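Local coordinates for gram-negative insecticidal protein (Chromobacterium piscinae, PDB 6FBM) that is an insecticidal toxin of the MACPF and beta-tripod families that probably acts by perforating membranes of cells in its insect target, at residues D340-N345 with Q360-S365; L451-W456 with L469-A474; K402-W407 with M423-G428. All coordinates share one frame; numbering follows the deposited sequence.

Interaction 1: D340-N345 with Q360-S365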
loop_
_atom_site.group_PDB
_atom_site.type_symbol
_atom_site.label_atom_id
_atom_site.label_comp_id
_atom_site.label_asym_id
_atom_site.label_seq_id
_atom_site.Cartn_x
_atom_site.Cartn_y
_atom_site.Cartn_z
ATOM N N ASP A 340 47.177 -79.090 14.121
ATOM C CA ASP A 340 46.405 -78.796 12.927
ATOM C C ASP A 340 45.664 -77.472 13.189
ATOM O O ASP A 340 45.229 -77.203 14.307
ATOM C CB ASP A 340 45.361 -79.895 12.661
ATOM C CG ASP A 340 45.957 -81.237 12.238
ATOM O OD1 ASP A 340 46.962 -81.270 11.501
ATOM O OD2 ASP A 340 45.340 -82.279 12.610
ATOM N N LEU A 341 45.516 -76.661 12.148
ATOM C CA LEU A 341 44.734 -75.433 12.195
ATOM C C LEU A 341 43.863 -75.378 10.967
ATOM O O LEU A 341 44.346 -75.561 9.863
ATOM C CB LEU A 341 45.632 -74.196 12.159
ATOM C CG LEU A 341 44.936 -72.838 12.142
ATOM C CD1 LEU A 341 44.101 -72.653 13.399
ATOM C CD2 LEU A 341 45.978 -71.744 12.013
ATOM N N ALA A 342 42.577 -75.126 11.173
ATOM C CA ALA A 342 41.705 -74.741 10.095
ATOM C C ALA A 342 40.959 -73.466 10.535
ATOM O O ALA A 342 40.649 -73.272 11.732
ATOM C CB ALA A 342 40.752 -75.856 9.761
ATOM N N VAL A 343 40.708 -72.598 9.552
ATOM C CA VAL A 343 40.003 -71.365 9.785
ATOM C C VAL A 343 38.853 -71.251 8.830
ATOM O O VAL A 343 38.860 -71.816 7.739
ATOM C CB VAL A 343 40.905 -70.127 9.664
ATOM C CG1 VAL A 343 41.928 -70.111 10.795
ATOM C CG2 VAL A 343 41.581 -70.048 8.291
ATOM N N PHE A 344 37.842 -70.524 9.267
ATOM C CA PHE A 344 36.600 -70.418 8.537
ATOM C C PHE A 344 36.124 -68.966 8.569
ATOM O O PHE A 344 36.137 -68.338 9.627
ATOM C CB PHE A 344 35.533 -71.370 9.136
ATOM C CG PHE A 344 35.865 -72.830 9.000
ATOM C CD1 PHE A 344 36.825 -73.435 9.822
ATOM C CD2 PHE A 344 35.210 -73.612 8.076
ATOM C CE1 PHE A 344 37.138 -74.764 9.693
ATOM C CE2 PHE A 344 35.501 -74.970 7.948
ATOM C CZ PHE A 344 36.471 -75.549 8.758
ATOM N N ASN A 345 35.735 -68.459 7.402
ATOM C CA ASN A 345 35.054 -67.191 7.267
ATOM C C ASN A 345 33.544 -67.389 7.272
ATOM O O ASN A 345 33.055 -68.352 6.703
ATOM C CB ASN A 345 35.414 -66.521 5.948
ATOM C CG ASN A 345 36.850 -66.133 5.867
ATOM O OD1 ASN A 345 37.533 -66.032 6.871
ATOM N ND2 ASN A 345 37.316 -65.924 4.667
ATOM N N GLN A 360 40.054 -73.470 14.483
ATOM C CA GLN A 360 39.946 -74.847 14.983
ATOM C C GLN A 360 41.296 -75.528 15.045
ATOM O O GLN A 360 42.094 -75.404 14.107
ATOM C CB GLN A 360 39.194 -75.685 13.983
ATOM C CG GLN A 360 37.737 -75.811 14.258
ATOM C CD GLN A 360 36.952 -75.858 12.992
ATOM O OE1 GLN A 360 36.294 -74.887 12.643
ATOM N NE2 GLN A 360 36.997 -76.991 12.308
ATOM N N ARG A 361 41.518 -76.341 16.082
ATOM C CA ARG A 361 42.699 -77.193 16.134
ATOM C C ARG A 361 42.494 -78.518 15.397
ATOM O O ARG A 361 42.634 -79.590 15.983
ATOM C CB ARG A 361 43.118 -77.459 17.577
ATOM C CG ARG A 361 44.595 -77.875 17.677
ATOM C CD ARG A 361 44.953 -78.231 19.094
ATOM N NE ARG A 361 44.776 -77.110 19.990
ATOM C CZ ARG A 361 44.840 -77.192 21.320
ATOM N NH1 ARG A 361 45.100 -78.352 21.931
ATOM N NH2 ARG A 361 44.649 -76.102 22.053
ATOM N N ASN A 362 42.176 -78.460 14.107
ATOM C CA ASN A 362 41.947 -79.674 13.303
ATOM C C ASN A 362 41.974 -79.326 11.804
ATOM O O ASN A 362 42.262 -78.189 11.445
ATOM C CB ASN A 362 40.635 -80.352 13.726
ATOM C CG ASN A 362 39.397 -79.534 13.409
ATOM O OD1 ASN A 362 39.131 -79.217 12.247
ATOM N ND2 ASN A 362 38.594 -79.249 14.434
ATOM N N HIS A 363 41.698 -80.315 10.948
ATOM C CA HIS A 363 41.694 -80.160 9.480
ATOM C C HIS A 363 40.325 -80.409 8.852
ATOM O O HIS A 363 40.238 -80.583 7.642
ATOM C CB HIS A 363 42.686 -81.131 8.823
ATOM C CG HIS A 363 44.104 -80.647 8.780
ATOM N ND1 HIS A 363 44.494 -79.400 9.235
ATOM C CD2 HIS A 363 45.223 -81.238 8.292
ATOM C CE1 HIS A 363 45.795 -79.261 9.055
ATOM N NE2 HIS A 363 46.258 -80.358 8.479
ATOM N N ALA A 364 39.252 -80.379 9.653
ATOM C CA ALA A 364 37.909 -80.697 9.164
ATOM C C ALA A 364 37.447 -79.747 8.068
ATOM O O ALA A 364 37.891 -78.593 8.003
ATOM C CB ALA A 364 36.910 -80.683 10.308
ATOM N N SER A 365 36.574 -80.260 7.194
ATOM C CA SER A 365 35.919 -79.449 6.149
ATOM C C SER A 365 34.821 -78.518 6.673
ATOM O O SER A 365 34.389 -77.631 5.961
ATOM C CB SER A 365 35.325 -80.353 5.082
ATOM O OG SER A 365 36.333 -80.720 4.165
#
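D340 lies over one face of the H363 imidazole, where CG, anti to the D340 carbonyl carbon (chi1 -69°), carries the carboxylate: CB stands 3.9 Å from the ring centroid in a CH-pi contact, and OD1 sits above the rim near NE2, at 3.2 Å, without a hydrogen bond. Two residues on, A342 and Q360 form an antiparallel hydrogen-bonded pair, A342 N to Q360 O at 3.0 Å and Q360 N to A342 O at 2.8 Å. Beyond it the Q360 amide plane lies nearly parallel to that of the F344 ring, 13° apart, with OE1 3.1 Å from F344 CE1. The carbonyl oxygens of A364 and S365 reach the edge of this ring. Behind them, N362 OD1 accepts from A364 N at 2.8 Å, making an Asx turn, and from Q360 NE2 at 3.1 Å. R361 centres an inverse gamma turn. Further out, the Q360 amide bonds to D368 N and V366 O, and K328 NZ donates to the carbonyl oxygens of H363 and A364. The last strand of a three-stranded sheet thus gives way to a compact turn held by amides and carbonyls, and the D340 carboxylate would be expected to favour a positive charge on H363.

Interaction 2: L451-W456 with L469-A474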
loop_
_atom_site.group_PDB
_atom_site.type_symbol
_atom_site.label_atom_id
_atom_site.label_comp_id
_atom_site.label_asym_id
_atom_site.label_seq_id
_atom_site.Cartn_x
_atom_site.Cartn_y
_atom_site.Cartn_z
ATOM N N LEU A 451 42.665 -63.888 27.704
ATOM C CA LEU A 451 42.980 -64.663 26.516
ATOM C C LEU A 451 42.987 -66.115 26.994
ATOM O O LEU A 451 43.829 -66.498 27.794
ATOM C CB LEU A 451 44.331 -64.239 25.944
ATOM C CG LEU A 451 44.372 -62.881 25.207
ATOM C CD1 LEU A 451 45.775 -62.301 25.109
ATOM C CD2 LEU A 451 43.784 -63.005 23.804
ATOM N N GLN A 452 42.008 -66.896 26.530
ATOM C CA GLN A 452 41.754 -68.265 27.025
ATOM C C GLN A 452 41.536 -69.232 25.859
ATOM O O GLN A 452 41.537 -68.821 24.701
ATOM C CB GLN A 452 40.516 -68.263 27.930
ATOM C CG GLN A 452 40.623 -67.310 29.108
ATOM C CD GLN A 452 39.342 -67.243 29.948
ATOM O OE1 GLN A 452 38.338 -67.896 29.658
ATOM N NE2 GLN A 452 39.378 -66.407 30.986
ATOM N N ASN A 453 41.369 -70.517 26.179
ATOM C CA ASN A 453 41.006 -71.550 25.186
ATOM C C ASN A 453 41.814 -71.477 23.915
ATOM O O ASN A 453 41.264 -71.377 22.822
ATOM C CB ASN A 453 39.503 -71.491 24.857
ATOM C CG ASN A 453 38.642 -71.663 26.094
ATOM O OD1 ASN A 453 38.915 -72.539 26.934
ATOM N ND2 ASN A 453 37.614 -70.812 26.230
ATOM N N ARG A 454 43.136 -71.531 24.070
ATOM C CA ARG A 454 44.063 -71.500 22.937
ATOM C C ARG A 454 43.549 -72.376 21.804
ATOM O O ARG A 454 43.110 -73.504 22.031
ATOM C CB ARG A 454 45.439 -71.993 23.363
ATOM C CG ARG A 454 46.542 -71.830 22.317
ATOM C CD ARG A 454 47.857 -72.336 22.857
ATOM N NE ARG A 454 47.812 -73.786 23.043
ATOM C CZ ARG A 454 47.932 -74.689 22.077
ATOM N NH1 ARG A 454 48.128 -74.311 20.818
ATOM N NH2 ARG A 454 47.868 -75.983 22.376
ATOM N N VAL A 455 43.580 -71.842 20.594
ATOM C CA VAL A 455 43.156 -72.585 19.423
ATOM C C VAL A 455 44.308 -73.376 18.849
ATOM O O VAL A 455 44.130 -74.535 18.473
ATOM C CB VAL A 455 42.613 -71.644 18.336
ATOM C CG1 VAL A 455 42.193 -72.434 17.084
ATOM C CG2 VAL A 455 41.440 -70.827 18.889
ATOM N N TRP A 456 45.488 -72.743 18.777
ATOM C CA TRP A 456 46.618 -73.245 17.982
ATOM C C TRP A 456 47.874 -72.394 18.225
ATOM O O TRP A 456 47.781 -71.264 18.695
ATOM C CB TRP A 456 46.239 -73.185 16.516
ATOM C CG TRP A 456 47.241 -73.667 15.515
ATOM C CD1 TRP A 456 47.378 -74.927 15.061
ATOM C CD2 TRP A 456 48.193 -72.877 14.788
ATOM N NE1 TRP A 456 48.353 -74.992 14.106
ATOM C CE2 TRP A 456 48.872 -73.742 13.918
ATOM C CE3 TRP A 456 48.525 -71.522 14.788
ATOM C CZ2 TRP A 456 49.878 -73.308 13.054
ATOM C CZ3 TRP A 456 49.532 -71.089 13.913
ATOM C CH2 TRP A 456 50.188 -71.981 13.068
ATOM N N LEU A 469 47.226 -68.573 18.821
ATOM C CA LEU A 469 45.897 -68.014 18.624
ATOM C C LEU A 469 45.050 -68.271 19.865
ATOM O O LEU A 469 44.838 -69.411 20.260
ATOM C CB LEU A 469 45.239 -68.629 17.389
ATOM C CG LEU A 469 46.085 -68.653 16.131
ATOM C CD1 LEU A 469 45.249 -69.215 15.000
ATOM C CD2 LEU A 469 46.638 -67.279 15.765
ATOM N N TRP A 470 44.560 -67.190 20.452
ATOM C CA TRP A 470 43.821 -67.208 21.698
ATOM C C TRP A 470 42.457 -66.556 21.506
ATOM O O TRP A 470 42.303 -65.660 20.675
ATOM C CB TRP A 470 44.613 -66.429 22.758
ATOM C CG TRP A 470 45.863 -67.120 23.221
ATOM C CD1 TRP A 470 47.140 -66.938 22.741
ATOM C CD2 TRP A 470 45.965 -68.108 24.248
ATOM N NE1 TRP A 470 48.017 -67.751 23.413
ATOM C CE2 TRP A 470 47.320 -68.480 24.342
ATOM C CE3 TRP A 470 45.039 -68.724 25.096
ATOM C CZ2 TRP A 470 47.772 -69.450 25.253
ATOM C CZ3 TRP A 470 45.493 -69.673 26.029
ATOM C CH2 TRP A 470 46.850 -70.024 26.092
ATOM N N GLN A 471 41.496 -66.967 22.326
ATOM C CA GLN A 471 40.145 -66.413 22.310
ATOM C C GLN A 471 40.101 -65.214 23.252
ATOM O O GLN A 471 40.323 -65.369 24.465
ATOM C CB GLN A 471 39.150 -67.470 22.800
ATOM C CG GLN A 471 37.680 -67.085 22.711
ATOM C CD GLN A 471 36.776 -67.730 23.774
ATOM O OE1 GLN A 471 37.233 -68.359 24.729
ATOM N NE2 GLN A 471 35.501 -67.510 23.643
ATOM N N PRO A 472 39.803 -64.013 22.717
ATOM C CA PRO A 472 39.722 -62.869 23.604
ATOM C C PRO A 472 38.383 -62.823 24.378
ATOM O O PRO A 472 37.384 -63.470 24.001
ATOM C CB PRO A 472 39.868 -61.703 22.645
ATOM C CG PRO A 472 39.155 -62.178 21.422
ATOM C CD PRO A 472 39.469 -63.641 21.330
ATOM N N GLY A 473 38.391 -62.086 25.476
ATOM C CA GLY A 473 37.204 -61.913 26.309
ATOM C C GLY A 473 37.326 -60.666 27.183
ATOM O O GLY A 473 38.421 -60.145 27.454
ATOM N N ALA A 474 36.175 -60.185 27.614
ATOM C CA ALA A 474 36.117 -59.040 28.484
ATOM C C ALA A 474 34.864 -59.099 29.332
ATOM O O ALA A 474 33.904 -59.796 28.983
ATOM C CB ALA A 474 36.153 -57.770 27.658
#
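W470 carries CG anti to its own carbonyl carbon (chi1 -71°), which starts the indole on its way beneath the base of R454; R454 CG, anti to the backbone N (chi1 -172°), leads the arginine chain on past the ring, 4.0 Å from W470 CZ2. R454 CB stands over the six-membered ring, 3.6 Å from its centroid and close to the normal, a CH-pi contact; further out, R454 CD packs 3.8 Å from W470 CZ2. The R454 guanidinium is turned steeply to the indole and belongs to other partners, a salt bridge with E339 and a cation-pi contact with W457. At the edge of the indole, Q452 O approaches CE3. At the root of the side chain L451 CD2 packs on W470 CB at 3.7 Å. The two strands form an antiparallel beta hairpin whose first arm turns a corner at N453, where the backbone takes left-handed helical angles, and the pairing slips there. Before the corner Q452 and Q471 exchange two backbone bonds; after it V455 N gives a bond to L469 O at 2.8 Å and L469 N one to W456 O. The corner itself is bridged by side chains lying side by side: N453 ND2 donates to Q471 OE1 at 2.9 Å, nearly in its own amide plane, while Q471 NE2 turns to S480 O. Nearer the hairpin loop, L469 CG meets the edge of the W456 indole at CE3, and W456 packs beyond the hairpin against L341.

Interaction 3: K402-W407 with M423-G428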
loop_
_atom_site.group_PDB
_atom_site.type_symbol
_atom_site.label_atom_id
_atom_site.label_comp_id
_atom_site.label_asym_id
_atom_site.label_seq_id
_atom_site.Cartn_x
_atom_site.Cartn_y
_atom_site.Cartn_z
ATOM N N LYS A 402 55.306 -73.330 0.683
ATOM C CA LYS A 402 54.104 -72.531 0.863
ATOM C C LYS A 402 54.192 -71.743 2.192
ATOM O O LYS A 402 54.980 -72.062 3.108
ATOM C CB LYS A 402 52.839 -73.382 0.745
ATOM C CG LYS A 402 52.772 -74.208 -0.533
ATOM C CD LYS A 402 51.450 -74.865 -0.852
ATOM C CE LYS A 402 50.961 -75.939 0.133
ATOM N NZ LYS A 402 51.870 -77.028 0.589
ATOM N N ASP A 403 53.424 -70.658 2.241
ATOM C CA ASP A 403 53.480 -69.676 3.320
ATOM C C ASP A 403 52.219 -69.666 4.194
ATOM O O ASP A 403 51.118 -70.028 3.748
ATOM C CB ASP A 403 53.750 -68.289 2.729
ATOM C CG ASP A 403 55.137 -68.179 2.097
ATOM O OD1 ASP A 403 56.137 -68.620 2.719
ATOM O OD2 ASP A 403 55.210 -67.661 0.966
ATOM N N TYR A 404 52.420 -69.294 5.446
ATOM C CA TYR A 404 51.420 -69.382 6.496
ATOM C C TYR A 404 51.584 -68.144 7.337
ATOM O O TYR A 404 52.689 -67.868 7.782
ATOM C CB TYR A 404 51.650 -70.624 7.361
ATOM C CG TYR A 404 51.669 -71.878 6.536
ATOM C CD1 TYR A 404 50.497 -72.584 6.264
ATOM C CD2 TYR A 404 52.857 -72.342 5.987
ATOM C CE1 TYR A 404 50.519 -73.723 5.471
ATOM C CE2 TYR A 404 52.890 -73.472 5.183
ATOM C CZ TYR A 404 51.733 -74.163 4.936
ATOM O OH TYR A 404 51.769 -75.272 4.146
ATOM N N ALA A 405 50.505 -67.394 7.554
ATOM C CA ALA A 405 50.606 -66.121 8.264
ATOM C C ALA A 405 49.370 -65.778 9.051
ATOM O O ALA A 405 48.274 -66.191 8.691
ATOM C CB ALA A 405 50.906 -65.010 7.273
ATOM N N CYS A 406 49.565 -64.998 10.106
ATOM C CA CYS A 406 48.475 -64.469 10.904
ATOM C C CYS A 406 48.433 -62.971 10.643
ATOM O O CYS A 406 49.445 -62.289 10.828
ATOM C CB CYS A 406 48.741 -64.722 12.365
ATOM S SG CYS A 406 47.443 -64.100 13.418
ATOM N N TRP A 407 47.276 -62.464 10.204
ATOM C CA TRP A 407 47.136 -61.038 9.924
ATOM C C TRP A 407 46.169 -60.353 10.885
ATOM O O TRP A 407 45.228 -60.983 11.370
ATOM C CB TRP A 407 46.664 -60.809 8.512
ATOM C CG TRP A 407 47.618 -61.195 7.459
ATOM C CD1 TRP A 407 47.804 -62.446 6.945
ATOM C CD2 TRP A 407 48.488 -60.332 6.733
ATOM N NE1 TRP A 407 48.745 -62.421 5.959
ATOM C CE2 TRP A 407 49.188 -61.128 5.812
ATOM C CE3 TRP A 407 48.751 -58.955 6.774
ATOM C CZ2 TRP A 407 50.136 -60.595 4.931
ATOM C CZ3 TRP A 407 49.697 -58.429 5.898
ATOM C CH2 TRP A 407 50.376 -59.250 4.999
ATOM N N MET A 423 46.126 -66.711 6.983
ATOM C CA MET A 423 46.296 -66.996 5.571
ATOM C C MET A 423 47.251 -68.179 5.505
ATOM O O MET A 423 48.422 -68.049 5.867
ATOM C CB MET A 423 46.871 -65.776 4.838
ATOM C CG MET A 423 45.958 -64.552 4.846
ATOM S SD MET A 423 44.379 -64.770 4.002
ATOM C CE MET A 423 44.868 -64.746 2.278
ATOM N N LEU A 424 46.741 -69.316 5.048
ATOM C CA LEU A 424 47.402 -70.604 5.202
ATOM C C LEU A 424 47.596 -71.284 3.842
ATOM O O LEU A 424 46.650 -71.403 3.055
ATOM C CB LEU A 424 46.588 -71.507 6.120
ATOM C CG LEU A 424 46.279 -70.965 7.524
ATOM C CD1 LEU A 424 45.246 -71.835 8.230
ATOM C CD2 LEU A 424 47.503 -70.848 8.399
ATOM N N ALA A 425 48.845 -71.674 3.567
ATOM C CA ALA A 425 49.231 -72.468 2.414
ATOM C C ALA A 425 49.154 -71.628 1.154
ATOM O O ALA A 425 48.580 -72.048 0.143
ATOM C CB ALA A 425 48.388 -73.732 2.305
ATOM N N THR A 426 49.751 -70.441 1.234
ATOM C CA THR A 426 49.662 -69.444 0.168
ATOM C C THR A 426 50.950 -69.379 -0.630
ATOM O O THR A 426 51.999 -69.830 -0.155
ATOM C CB THR A 426 49.314 -68.038 0.730
ATOM O OG1 THR A 426 50.266 -67.628 1.732
ATOM C CG2 THR A 426 47.921 -68.060 1.343
ATOM N N SER A 427 50.860 -68.828 -1.837
ATOM C CA SER A 427 52.030 -68.568 -2.670
ATOM C C SER A 427 52.400 -67.086 -2.523
ATOM O O SER A 427 51.825 -66.211 -3.190
ATOM C CB SER A 427 51.726 -68.931 -4.133
ATOM O OG SER A 427 52.803 -68.565 -4.998
ATOM N N GLY A 428 53.366 -66.811 -1.639
ATOM C CA GLY A 428 53.676 -65.441 -1.202
ATOM C C GLY A 428 52.776 -65.076 -0.029
ATOM O O GLY A 428 51.689 -65.656 0.146
#
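D403 faces both A425 and T426 in a G1 beta bulge, set in an antiparallel pairing in which A405 and M423 exchange two backbone bonds and Y404 and L424 form the non-hydrogen-bonded pair between. A425 takes the left-handed backbone angles of the first bulge position (phi 72°, psi 49°). Its N makes a weak, bent bond to D403 O, which T426 N reaches on a lone pair at 2.9 Å; D403 N returns a bond to T426 O. One carbonyl oxygen thus receives two successive N-H groups. The extra residue also turns the strand through a corner. The Y404 ring meets this corner obliquely: CE1 lies 3.3 Å from A425 N and 3.8 Å from A425 CB, and CD1 touches L424 CB. Its OH is hydrogen-bonded to S333 O, outside the contact. The K402 chain, bent at chi3, brings CE to A425 CB at 4.0 Å. On the face carrying D403, A405, M423 and T426, the W407 indole meets M423 through CD1 and CG, 3.5 Å apart, while the thioether turns away from the ring; W389, R391 and P432 also touch the indole. At the far end of the contact D403 OD2 accepts a weak bond from G428 N at 3.3 Å. D403 OD1 lies near the carboxylate of D395, a like charge that would tend to raise the pKa of one of the two. T426 OG1 occupies the position between backbone N and carbonyl carbon (chi1 56°), where it passes 3.2 Å from D403 O without bonding to it and donates instead to G428 O at 2.9 Å.

From the N terminus, interaction 1 comes first, joining strand 342-346 to strand 358-360 and the turn after it across a loop of 14 residues. Interaction 3 follows, closing 15 residues between strands 403-410 and 421-426, and interaction 2 ends the series with 12 residues between the arms of its hairpin. None nests or crosses; each belongs to a different sheet, consistent with the three-sheet build of a beta-tripod domain. The sheets touch through side chains: L341 and V343 pack on L424, and L469 touches C406 SG. Polar ties add to this, as the R361 guanidinium probably bonds to the carbonyls of R454 and V455.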